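Side-chain contact in uncharacterized protein MJ1460 (Methanocaldococcus jannaschii DSM 2661, PDB 2OSO), which is of unknown function but binds a zinc ion and carries a V4R domain, which places it with the vinyl-4-reductase family: residues A[70-75]-A[126-131]. The protein carries 3 engineered substitutions. Sequence-based numbering, arbitrary orientation.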
loop_
_atom_site.group_PDB
_atom_site.type_symbol
_atom_site.label_atom_id
_atom_site.label_comp_id
_atom_site.label_asym_id
_atom_site.label_seq_id
_atom_site.Cartn_x
_atom_site.Cartn_y
_atom_site.Cartn_z
ATOM N N GLU A 70 6.289 -8.549 22.138
ATOM C CA GLU A 70 7.599 -8.527 21.475
ATOM C C GLU A 70 7.406 -8.677 19.956
ATOM O O GLU A 70 8.044 -7.992 19.164
ATOM C CB GLU A 70 8.569 -9.563 22.075
ATOM C CG GLU A 70 10.053 -9.085 22.199
ATOM C CD GLU A 70 10.247 -7.603 22.691
ATOM O OE1 GLU A 70 9.631 -7.169 23.711
ATOM O OE2 GLU A 70 11.039 -6.867 22.037
ATOM N N GLU A 71 6.481 -9.554 19.562
ATOM C CA GLU A 71 6.147 -9.787 18.173
ATOM C C GLU A 71 5.513 -8.542 17.524
ATOM O O GLU A 71 5.806 -8.224 16.369
ATOM C CB GLU A 71 5.212 -11.019 18.060
ATOM C CG GLU A 71 5.056 -11.499 16.654
ATOM C CD GLU A 71 4.453 -12.933 16.515
ATOM O OE1 GLU A 71 3.966 -13.545 17.484
ATOM O OE2 GLU A 71 4.459 -13.429 15.380
ATOM N N LEU A 72 4.675 -7.838 18.270
ATOM C CA LEU A 72 4.118 -6.552 17.801
ATOM C C LEU A 72 5.230 -5.551 17.448
ATOM O O LEU A 72 5.188 -4.856 16.404
ATOM C CB LEU A 72 3.182 -5.971 18.872
ATOM C CG LEU A 72 2.453 -4.637 18.608
ATOM C CD1 LEU A 72 1.938 -4.488 17.185
ATOM C CD2 LEU A 72 1.331 -4.474 19.594
ATOM N N LYS A 73 6.217 -5.459 18.343
ATOM C CA LYS A 73 7.355 -4.569 18.151
ATOM C C LYS A 73 8.151 -4.944 16.892
ATOM O O LYS A 73 8.612 -4.048 16.136
ATOM C CB LYS A 73 8.256 -4.564 19.392
ATOM C CG LYS A 73 7.609 -3.933 20.665
ATOM C CD LYS A 73 8.543 -4.069 21.884
ATOM C CE LYS A 73 8.017 -3.319 23.095
ATOM N NZ LYS A 73 8.723 -3.627 24.407
ATOM N N LYS A 74 8.324 -6.261 16.686
ATOM C CA LYS A 74 9.048 -6.773 15.549
ATOM C C LYS A 74 8.362 -6.467 14.220
ATOM O O LYS A 74 9.000 -6.066 13.275
ATOM C CB LYS A 74 9.246 -8.270 15.678
ATOM C CG LYS A 74 10.321 -8.825 14.763
ATOM C CD LYS A 74 10.173 -10.334 14.648
ATOM C CE LYS A 74 11.538 -11.066 14.537
ATOM N N ILE A 75 7.063 -6.713 14.148
ATOM C CA ILE A 75 6.265 -6.358 12.964
ATOM C C ILE A 75 6.421 -4.888 12.594
ATOM O O ILE A 75 6.559 -4.559 11.425
ATOM C CB ILE A 75 4.775 -6.655 13.171
ATOM C CG1 ILE A 75 4.563 -8.175 13.219
ATOM C CG2 ILE A 75 3.949 -6.010 12.044
ATOM C CD1 ILE A 75 3.215 -8.633 13.780
ATOM N N GLY A 126 -6.152 -3.349 16.829
ATOM C CA GLY A 126 -6.397 -4.676 16.341
ATOM C C GLY A 126 -5.414 -5.683 16.885
ATOM O O GLY A 126 -5.803 -6.813 17.244
ATOM N N CYS A 127 -4.129 -5.315 16.905
ATOM C CA CYS A 127 -3.076 -6.184 17.428
ATOM C C CYS A 127 -3.203 -6.462 18.931
ATOM O O CYS A 127 -3.008 -7.579 19.377
ATOM C CB CYS A 127 -1.682 -5.639 17.140
ATOM S SG CYS A 127 -1.227 -5.690 15.409
ATOM N N LEU A 128 -3.534 -5.434 19.688
ATOM C CA LEU A 128 -3.726 -5.547 21.140
ATOM C C LEU A 128 -4.919 -6.408 21.506
ATOM O O LEU A 128 -4.874 -7.114 22.515
ATOM C CB LEU A 128 -3.902 -4.175 21.761
ATOM C CG LEU A 128 -2.600 -3.356 21.809
ATOM C CD1 LEU A 128 -2.942 -1.885 22.183
ATOM C CD2 LEU A 128 -1.601 -3.961 22.766
ATOM N N GLU A 129 -5.984 -6.344 20.721
ATOM C CA GLU A 129 -7.068 -7.349 20.853
ATOM C C GLU A 129 -6.641 -8.812 20.570
ATOM O O GLU A 129 -7.016 -9.759 21.312
ATOM C CB GLU A 129 -8.269 -6.950 19.999
ATOM C CG GLU A 129 -9.422 -7.965 20.067
ATOM C CD GLU A 129 -10.635 -7.621 19.221
ATOM O OE1 GLU A 129 -10.899 -6.438 18.953
ATOM O OE2 GLU A 129 -11.348 -8.585 18.821
ATOM N N GLU A 130 -5.894 -9.030 19.487
ATOM C CA GLU A 130 -5.332 -10.352 19.213
ATOM C C GLU A 130 -4.463 -10.883 20.396
ATOM O O GLU A 130 -4.491 -12.069 20.727
ATOM C CB GLU A 130 -4.544 -10.343 17.892
ATOM C CG GLU A 130 -5.374 -10.301 16.614
ATOM C CD GLU A 130 -6.448 -11.376 16.509
ATOM O OE1 GLU A 130 -6.132 -12.596 16.415
ATOM O OE2 GLU A 130 -7.644 -11.012 16.549
ATOM N N ILE A 131 -3.686 -10.005 21.008
ATOM C CA ILE A 131 -2.800 -10.378 22.093
ATOM C C ILE A 131 -3.541 -10.579 23.406
ATOM O O ILE A 131 -3.311 -11.538 24.057
ATOM C CB ILE A 131 -1.668 -9.315 22.304
ATOM C CG1 ILE A 131 -0.682 -9.337 21.133
ATOM C CG2 ILE A 131 -0.914 -9.621 23.602
ATOM C CD1 ILE A 131 0.083 -8.009 20.933
#
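Leu72 reaches across a near-antiparallel helix pair to Cys127, Leu128 and Ile131, joining helix 69-79 to helix 118-132 of the V4R domain. With their N-to-C directions 152° apart, the local axes approach to 11.0 Å, a spacing wide enough that side chains rather than backbones make the contact. It is a worked example of a single branched residue serving several partners on a facing helix: no hydrogen bond crosses the interface, and every close approach starts from one of the two methyls of Leu72. CD1 of Leu72 lies against Cys127, 3.8 Å from its CB and equally close to its SG. The other methyl, CD2, comes within 4.0 Å of Ile131 CD1, the two side chains crossing at about a right angle, and more loosely meets Leu128 CD2 at 4.3 Å. A chi1 of -179° swings CG of Leu72 away from its own backbone N, and both methyls reach toward the facing helix, CD1 turned to Cys127, CD2 set between Cys127, Leu128 and Ile131. Cys127 and Ile131 are themselves one helical turn apart, joined by the backbone bond from Ile131 N to Cys127 O. Replacing Leu72 by an alanine would probably open a gap between the helices and strip Cys127 and Ile131 of the methyls that lie against them. Around this buried seam, Ile86 touches Leu72, while Pro66, in the loop leading from helix 53-64, touches both Cys127 and Ile131. Ile69, at the start of helix 69-79, also meets Leu128 and Ile131, and Leu128 continues the packing onto Phe136 of strand 135-142, linking the helix pair to the antiparallel sheet.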